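Local coordinates for protein pyridine nucleotide-disulphide oxidoreductase dimerisation region (PDB 6KYY) that is a flavoprotein disulfide reductase of the pyridine nucleotide-disulfide oxidoreductase family, binds FAD and copper(II), and probably takes part in resistance to reactive chlorine species, at residues I430-H433 with P434-S437; N89-N92 with L93-P97; A274-E277 with R278-V282. All coordinates share one frame; numbering follows the deposited sequence.

Interaction 1: residues I430-H433 with P434-S437; sequences IFTH and PSMS. With FAD (flavin-adenine dinucleotide), chain E.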
loop_
_atom_site.group_PDB
_atom_site.type_symbol
_atom_site.label_atom_id
_atom_site.label_comp_id
_atom_site.label_asym_id
_atom_site.label_seq_id
_atom_site.Cartn_x
_atom_site.Cartn_y
_atom_site.Cartn_z
ATOM N N ILE B 430 -0.950 -15.589 -5.037
ATOM C CA ILE B 430 -0.252 -15.763 -3.767
ATOM C C ILE B 430 0.257 -14.390 -3.339
ATOM O O ILE B 430 1.334 -13.953 -3.747
ATOM C CB ILE B 430 0.880 -16.783 -3.882
ATOM C CG1 ILE B 430 0.351 -18.096 -4.469
ATOM C CG2 ILE B 430 1.521 -17.014 -2.526
ATOM C CD1 ILE B 430 1.240 -19.287 -4.219
ATOM N N PHE B 431 -0.524 -13.714 -2.502
ATOM C CA PHE B 431 -0.208 -12.369 -2.048
ATOM C C PHE B 431 0.621 -12.406 -0.769
ATOM O O PHE B 431 0.685 -13.418 -0.065
ATOM C CB PHE B 431 -1.488 -11.569 -1.804
ATOM C CG PHE B 431 -2.172 -11.108 -3.060
ATOM C CD1 PHE B 431 -1.682 -10.029 -3.775
ATOM C CD2 PHE B 431 -3.312 -11.749 -3.518
ATOM C CE1 PHE B 431 -2.311 -9.600 -4.929
ATOM C CE2 PHE B 431 -3.947 -11.324 -4.672
ATOM C CZ PHE B 431 -3.445 -10.249 -5.379
ATOM N N THR B 432 1.254 -11.274 -0.469
ATOM C CA THR B 432 1.995 -11.132 0.775
ATOM C C THR B 432 1.034 -11.113 1.963
ATOM O O THR B 432 -0.146 -10.777 1.837
ATOM C CB THR B 432 2.841 -9.859 0.753
ATOM O OG1 THR B 432 2.121 -8.817 0.083
ATOM C CG2 THR B 432 4.152 -10.109 0.020
ATOM N N HIS B 433 1.557 -11.488 3.133
ATOM C CA HIS B 433 0.737 -11.657 4.323
ATOM C C HIS B 433 1.542 -11.274 5.557
ATOM O O HIS B 433 2.703 -11.698 5.677
ATOM C CB HIS B 433 0.251 -13.102 4.442
ATOM C CG HIS B 433 -0.655 -13.353 5.609
ATOM N ND1 HIS B 433 -1.983 -12.985 5.613
ATOM C CD2 HIS B 433 -0.428 -13.952 6.802
ATOM C CE1 HIS B 433 -2.533 -13.341 6.760
ATOM N NE2 HIS B 433 -1.611 -13.929 7.500
ATOM N N PRO B 434 0.971 -10.485 6.480
ATOM C CA PRO B 434 -0.373 -9.908 6.361
ATOM C C PRO B 434 -0.387 -8.670 5.472
ATOM O O PRO B 434 0.511 -7.832 5.572
ATOM C CB PRO B 434 -0.737 -9.539 7.807
ATOM C CG PRO B 434 0.386 -10.061 8.670
ATOM C CD PRO B 434 1.578 -10.175 7.782
ATOM N N SER B 435 -1.397 -8.562 4.613
ATOM C CA SER B 435 -1.514 -7.444 3.689
ATOM C C SER B 435 -2.980 -7.079 3.524
ATOM O O SER B 435 -3.880 -7.800 3.962
ATOM C CB SER B 435 -0.894 -7.770 2.322
ATOM O OG SER B 435 -1.876 -8.242 1.416
ATOM N N MET B 436 -3.209 -5.929 2.899
ATOM C CA MET B 436 -4.546 -5.555 2.467
ATOM C C MET B 436 -4.824 -5.992 1.037
ATOM O O MET B 436 -5.986 -6.197 0.672
ATOM C CB MET B 436 -4.738 -4.043 2.598
ATOM C CG MET B 436 -4.526 -3.507 3.996
ATOM S SD MET B 436 -5.746 -4.152 5.149
ATOM C CE MET B 436 -7.257 -3.522 4.436
ATOM N N SER B 437 -3.775 -6.148 0.226
ATOM C CA SER B 437 -3.955 -6.648 -1.132
ATOM C C SER B 437 -4.364 -8.114 -1.137
ATOM O O SER B 437 -5.047 -8.563 -2.064
ATOM C CB SER B 437 -2.670 -6.454 -1.937
ATOM O OG SER B 437 -2.102 -5.177 -1.696
HETATM P PA FAD E . -0.343 -24.218 11.483
HETATM O O1A FAD E . 1.137 -24.179 11.577
HETATM O O2A FAD E . -1.049 -22.922 11.894
HETATM O O5B FAD E . -0.926 -25.427 12.306
HETATM C C5B FAD E . -0.532 -25.660 13.674
HETATM C C4B FAD E . -1.765 -25.889 14.510
HETATM O O4B FAD E . -2.015 -27.310 14.635
HETATM C C3B FAD E . -1.692 -25.341 15.934
HETATM O O3B FAD E . -2.945 -24.799 16.331
HETATM C C2B FAD E . -1.320 -26.579 16.752
HETATM O O2B FAD E . -1.760 -26.476 18.101
HETATM C C1B FAD E . -2.100 -27.656 16.002
HETATM N N9A FAD E . -1.587 -29.011 16.175
HETATM C C8A FAD E . -0.294 -29.436 16.027
HETATM N N7A FAD E . -0.122 -30.718 16.249
HETATM C C5A FAD E . -1.396 -31.169 16.562
HETATM C C6A FAD E . -1.897 -32.441 16.900
HETATM N N6A FAD E . -1.143 -33.541 16.980
HETATM N N1A FAD E . -3.220 -32.547 17.158
HETATM C C2A FAD E . -3.979 -31.451 17.081
HETATM N N3A FAD E . -3.620 -30.203 16.772
HETATM C C4A FAD E . -2.308 -30.128 16.522
HETATM N N1 FAD E . 4.008 -16.407 8.016
HETATM C C2 FAD E . 3.813 -15.487 7.027
HETATM O O2 FAD E . 3.355 -15.805 5.924
HETATM N N3 FAD E . 4.135 -14.161 7.251
HETATM C C4 FAD E . 4.654 -13.635 8.413
HETATM O O4 FAD E . 4.903 -12.435 8.488
HETATM C C4X FAD E . 4.859 -14.620 9.460
HETATM N N5 FAD E . 5.347 -14.211 10.601
HETATM C C5X FAD E . 5.540 -15.155 11.600
HETATM C C6 FAD E . 6.060 -14.739 12.826
HETATM C C7 FAD E . 6.271 -15.648 13.859
HETATM C C7M FAD E . 6.835 -15.163 15.168
HETATM C C8 FAD E . 5.955 -17.003 13.666
HETATM C C8M FAD E . 6.171 -18.012 14.763
HETATM C C9 FAD E . 5.437 -17.421 12.444
HETATM C C9A FAD E . 5.228 -16.510 11.416
HETATM N N10 FAD E . 4.700 -16.903 10.169
HETATM C C10 FAD E . 4.505 -15.984 9.167
HETATM C "C1'" FAD E . 4.353 -18.306 9.911
HETATM C "C2'" FAD E . 2.881 -18.614 10.156
HETATM O "O2'" FAD E . 2.536 -18.353 11.517
HETATM C "C3'" FAD E . 2.616 -20.087 9.841
HETATM O "O3'" FAD E . 3.642 -20.570 8.983
HETATM C "C4'" FAD E . 1.260 -20.343 9.183
HETATM O "O4'" FAD E . 0.231 -20.245 10.169
HETATM C "C5'" FAD E . 1.195 -21.684 8.484
HETATM O "O5'" FAD E . 0.136 -22.467 9.071
HETATM P P FAD E . -0.049 -23.989 8.715
HETATM O O1P FAD E . -1.015 -24.116 7.533
HETATM O O2P FAD E . 1.257 -24.665 8.539
HETATM O O3P FAD E . -0.784 -24.556 9.999
#
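His433 and Pro434 meet through a cis peptide bond, forming the cis His-Pro turn found near the C terminus of many pyridine nucleotide-disulfide oxidoreductases, here at the dimer interface. Pro434 comes over one face of the imidazole, its CA 3.8 Å from the centroid of the His433 ring and 25° off the ring normal, a CH-pi contact. With CG trans to the backbone N (chi1 -177°), the His433 ring swings to the carbonyl side, where the proline lies. The carbonyl of the same histidine turns to the flavin: N3 of FAD donates to His433 O at 3.3 Å. This FAD is bound mainly by the second subunit, so the turn reaches across the dimer; a copper(II) ion lies about 3 Å from the nearest atom of the His433 side chain. His433 is probably the proton acceptor of the active site, and Glu438 OE2 is hydrogen-bonded to its ND1, consistent with a role in orienting the ring.

Further out, Ser435 OG makes a weak hydrogen bond to Thr432 O (3.1 Å) and also pairs with Glu438 N. Thr432 OG1 bonds instead to His407 O and Asn411 ND2 of the second subunit, while Ser437 OG bonds to Glu408 of that subunit. The chain finally folds back over one face of Phe431, with Ser437 O 3.7 Å from the plane of the phenyl ring, over its centre.

Interaction 2: residues N89-N92 with L93-P97; sequences NFHN and LADMP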
loop_
_atom_site.group_PDB
_atom_site.type_symbol
_atom_site.label_atom_id
_atom_site.label_comp_id
_atom_site.label_asym_id
_atom_site.label_seq_id
_atom_site.Cartn_x
_atom_site.Cartn_y
_atom_site.Cartn_z
ATOM N N ASN B 89 12.699 20.551 -6.743
ATOM C CA ASN B 89 12.085 20.619 -8.064
ATOM C C ASN B 89 12.601 21.802 -8.868
ATOM O O ASN B 89 12.678 21.724 -10.100
ATOM C CB ASN B 89 10.566 20.695 -7.939
ATOM C CG ASN B 89 9.898 19.357 -8.157
ATOM O OD1 ASN B 89 9.777 18.886 -9.288
ATOM N ND2 ASN B 89 9.469 18.729 -7.070
ATOM N N PHE B 90 12.951 22.903 -8.202
ATOM C CA PHE B 90 13.522 24.038 -8.920
ATOM C C PHE B 90 14.932 23.725 -9.399
ATOM O O PHE B 90 15.281 23.996 -10.553
ATOM C CB PHE B 90 13.529 25.285 -8.034
ATOM C CG PHE B 90 14.371 26.404 -8.581
ATOM C CD1 PHE B 90 13.938 27.146 -9.666
ATOM C CD2 PHE B 90 15.604 26.704 -8.020
ATOM C CE1 PHE B 90 14.710 28.172 -10.177
ATOM C CE2 PHE B 90 16.382 27.728 -8.529
ATOM C CZ PHE B 90 15.933 28.463 -9.609
ATOM N N HIS B 91 15.757 23.146 -8.523
ATOM C CA HIS B 91 17.154 22.912 -8.868
ATOM C C HIS B 91 17.310 21.800 -9.895
ATOM O O HIS B 91 18.230 21.847 -10.718
ATOM C CB HIS B 91 17.959 22.594 -7.608
ATOM C CG HIS B 91 18.555 23.800 -6.954
ATOM N ND1 HIS B 91 19.751 24.354 -7.360
ATOM C CD2 HIS B 91 18.120 24.563 -5.923
ATOM C CE1 HIS B 91 20.026 25.404 -6.606
ATOM N NE2 HIS B 91 19.052 25.553 -5.726
ATOM N N ASN B 92 16.425 20.799 -9.877
ATOM C CA ASN B 92 16.515 19.722 -10.859
ATOM C C ASN B 92 16.294 20.223 -12.280
ATOM O O ASN B 92 16.654 19.525 -13.235
ATOM C CB ASN B 92 15.513 18.616 -10.525
ATOM C CG ASN B 92 16.178 17.394 -9.922
ATOM O OD1 ASN B 92 17.373 17.407 -9.621
ATOM N ND2 ASN B 92 15.407 16.328 -9.743
ATOM N N LEU B 93 15.714 21.411 -12.440
ATOM C CA LEU B 93 15.583 22.067 -13.734
ATOM C C LEU B 93 16.644 23.140 -13.947
ATOM O O LEU B 93 17.261 23.201 -15.015
ATOM C CB LEU B 93 14.187 22.689 -13.871
ATOM C CG LEU B 93 13.119 21.866 -14.591
ATOM C CD1 LEU B 93 12.506 20.847 -13.646
ATOM C CD2 LEU B 93 12.049 22.777 -15.174
ATOM N N ALA B 94 16.877 23.981 -12.938
ATOM C CA ALA B 94 17.783 25.114 -13.088
ATOM C C ALA B 94 19.242 24.696 -13.212
ATOM O O ALA B 94 20.069 25.512 -13.629
ATOM C CB ALA B 94 17.618 26.075 -11.909
ATOM N N ASP B 95 19.579 23.455 -12.860
ATOM C CA ASP B 95 20.963 23.007 -12.952
ATOM C C ASP B 95 21.331 22.506 -14.342
ATOM O O ASP B 95 22.522 22.405 -14.651
ATOM C CB ASP B 95 21.236 21.908 -11.923
ATOM C CG ASP B 95 21.116 22.405 -10.497
ATOM O OD1 ASP B 95 21.150 23.637 -10.291
ATOM O OD2 ASP B 95 20.982 21.564 -9.583
ATOM N N MET B 96 20.351 22.194 -15.177
ATOM C CA MET B 96 20.645 21.754 -16.536
ATOM C C MET B 96 20.979 22.961 -17.406
ATOM O O MET B 96 20.255 23.960 -17.372
ATOM C CB MET B 96 19.464 20.987 -17.122
ATOM C CG MET B 96 19.001 19.824 -16.259
ATOM S SD MET B 96 18.054 18.593 -17.175
ATOM C CE MET B 96 19.312 17.944 -18.273
ATOM N N PRO B 97 22.061 22.910 -18.187
ATOM C CA PRO B 97 22.462 24.099 -18.957
ATOM C C PRO B 97 21.448 24.522 -20.006
ATOM O O PRO B 97 21.341 25.719 -20.300
ATOM C CB PRO B 97 23.790 23.670 -19.600
ATOM C CG PRO B 97 24.257 22.494 -18.796
ATOM C CD PRO B 97 23.015 21.800 -18.337
#
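Phe90 and Ala94 meet one helical turn apart, near the C-terminal end of helix 71-94, and Phe90 O serves two donors there. Ala94 N lies 2.9 Å from Phe90 O, the regular i to i+4 bond of an alpha helix. Leu93 N adds an i to i+3 bond to the same Phe90 O at 3.2 Å. Downstream, Asp95 N satisfies His91 O at 3.0 Å, and Met96 N turns back to Leu93 O at 3.3 Å. The side chains repeat the four-residue spacing. Ala94 CB sits over one face of the Phe90 ring, 4.0 Å from its centroid, and Tyr46 stacks on the same phenylalanine. His91 ND1 donates a weak bond to Asp95 OD1 at 3.3 Å; its detail is uncertain, because the same carboxylate lies implausibly close to His91 O. Both polar ends of Asn89 are satisfied elsewhere, OD1 by Lys23 of helix 20-31 and ND2 by Leu85 O, while Asn92 OD1 takes Lys88. Leu93 packs on helix 20-31 and strand 99-103. With Asn87 a turn earlier, His91 forms a surface copper(II) site on one face of the helix.

Interaction 3: residues A274-E277 with R278-V282; sequences AVNE and RGATV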
loop_
_atom_site.group_PDB
_atom_site.type_symbol
_atom_site.label_atom_id
_atom_site.label_comp_id
_atom_site.label_asym_id
_atom_site.label_seq_id
_atom_site.Cartn_x
_atom_site.Cartn_y
_atom_site.Cartn_z
ATOM N N ALA B 274 -8.306 27.906 -29.276
ATOM C CA ALA B 274 -9.719 27.890 -28.926
ATOM C C ALA B 274 -9.918 27.519 -27.462
ATOM O O ALA B 274 -9.097 26.828 -26.852
ATOM C CB ALA B 274 -10.481 26.910 -29.819
ATOM N N VAL B 275 -11.030 27.989 -26.901
ATOM C CA VAL B 275 -11.405 27.703 -25.522
ATOM C C VAL B 275 -12.904 27.439 -25.473
ATOM O O VAL B 275 -13.674 27.968 -26.279
ATOM C CB VAL B 275 -11.028 28.857 -24.566
ATOM C CG1 VAL B 275 -9.534 28.859 -24.289
ATOM C CG2 VAL B 275 -11.474 30.191 -25.143
ATOM N N ASN B 276 -13.315 26.605 -24.521
ATOM C CA ASN B 276 -14.729 26.357 -24.286
ATOM C C ASN B 276 -15.236 27.336 -23.225
ATOM O O ASN B 276 -14.536 28.272 -22.830
ATOM C CB ASN B 276 -14.960 24.899 -23.893
ATOM C CG ASN B 276 -14.014 24.427 -22.806
ATOM O OD1 ASN B 276 -13.302 25.225 -22.200
ATOM N ND2 ASN B 276 -14.004 23.123 -22.555
ATOM N N GLU B 277 -16.467 27.133 -22.753
ATOM C CA GLU B 277 -17.041 28.045 -21.770
ATOM C C GLU B 277 -16.510 27.806 -20.363
ATOM O O GLU B 277 -16.574 28.717 -19.530
ATOM C CB GLU B 277 -18.568 27.936 -21.778
ATOM C CG GLU B 277 -19.241 28.949 -22.692
ATOM C CD GLU B 277 -20.734 29.054 -22.454
ATOM O OE1 GLU B 277 -21.136 29.691 -21.457
ATOM O OE2 GLU B 277 -21.506 28.503 -23.265
ATOM N N ARG B 278 -15.994 26.609 -20.077
ATOM C CA ARG B 278 -15.346 26.373 -18.792
ATOM C C ARG B 278 -14.047 27.159 -18.674
ATOM O O ARG B 278 -13.643 27.530 -17.566
ATOM C CB ARG B 278 -15.084 24.877 -18.607
ATOM C CG ARG B 278 -14.488 24.495 -17.260
ATOM C CD ARG B 278 -15.568 24.077 -16.275
ATOM N NE ARG B 278 -15.012 23.721 -14.972
ATOM C CZ ARG B 278 -15.390 22.663 -14.262
ATOM N NH1 ARG B 278 -16.328 21.850 -14.728
ATOM N NH2 ARG B 278 -14.830 22.417 -13.086
ATOM N N GLY B 279 -13.400 27.441 -19.801
ATOM C CA GLY B 279 -12.092 28.057 -19.820
ATOM C C GLY B 279 -10.973 27.146 -20.275
ATOM O O GLY B 279 -9.806 27.551 -20.214
ATOM N N ALA B 280 -11.291 25.942 -20.741
ATOM C CA ALA B 280 -10.295 24.936 -21.068
ATOM C C ALA B 280 -9.836 25.056 -22.514
ATOM O O ALA B 280 -10.600 25.441 -23.403
ATOM C CB ALA B 280 -10.851 23.532 -20.828
ATOM N N THR B 281 -8.572 24.712 -22.739
ATOM C CA THR B 281 -8.017 24.657 -24.084
ATOM C C THR B 281 -8.430 23.353 -24.757
ATOM O O THR B 281 -8.283 22.273 -24.176
ATOM C CB THR B 281 -6.494 24.763 -24.033
ATOM O OG1 THR B 281 -5.957 23.573 -23.443
ATOM C CG2 THR B 281 -6.071 25.963 -23.201
ATOM N N VAL B 282 -8.951 23.453 -25.977
ATOM C CA VAL B 282 -9.363 22.270 -26.724
ATOM C C VAL B 282 -8.130 21.611 -27.332
ATOM O O VAL B 282 -7.200 22.290 -27.786
ATOM C CB VAL B 282 -10.413 22.638 -27.791
ATOM C CG1 VAL B 282 -11.499 23.511 -27.176
ATOM C CG2 VAL B 282 -9.777 23.345 -28.977
#
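A chi1 of 48° sets the amide of Asn276 between its own backbone N and carbonyl carbon, folded over the returning chain, and a nearly eclipsed chi2 then directs OD1 at the backbone of Gly279 and Ala280. Ala280 N donates to Asn276 OD1 at 2.6 Å, in the plane of the amide carbonyl, and Gly279 N adds a weak bond to the same oxygen at 3.3 Å. The amide also packs on the methyl group, Asn276 OD1 3.3 Å from Ala280 CB, with ND2 a little farther off.

Gly279 N also makes a weak bond to Asn276 O, closing a type I turn with Glu277 and Arg278 at its corners. Gly279 follows with phi 110°, where a CB would press against the carbonyl O of Arg278, and Asn276 N then pairs with Ala280 O at 3.2 Å. Together these features make a tight hairpin of the type I turn plus G1 bulge kind, placed in the loop between strands 259-261 and 294-296. Val275 and Thr281 form its single beta bridge, and Val275 CA approaches Ala280 O at 3.2 Å in a CA-H...O contact. The open end is held more lightly: Val282 N gives a weak bond, 3.5 Å long but close to straight at 165°, to Ala274 O, while Ala274 CB rests 3.7 Å from Val282 CG2.

Arg278 runs away from the turn along strand 259-261, touching Gln260 and Pro261 and bonding through NH2 to Arg259 O. Thr281 is bonded to Val300, through OG1 as well as through its backbone.

How the interactions relate
From the N terminus, interaction 2 comes first, in the last turns of helix 71-94, packing that helix against helix 20-31 and strand 99-103. Interaction 3 follows far along the chain as a hairpin turn between strands 259-261 and 294-296, in the same pyridine nucleotide-disulphide oxidoreductase part of the chain as interaction 2. Interaction 1 comes last, a turn between helices 424-428 and 439-443 in the dimerisation region. Each is local, interactions 1 and 3 closing short turns and interaction 2 spanning a helix end, so the three lie in series, with none nested or crossing. None touches another, and the centres of interactions 2 and 3 are about 32 Å apart. Interaction 1 alone reaches the second subunit.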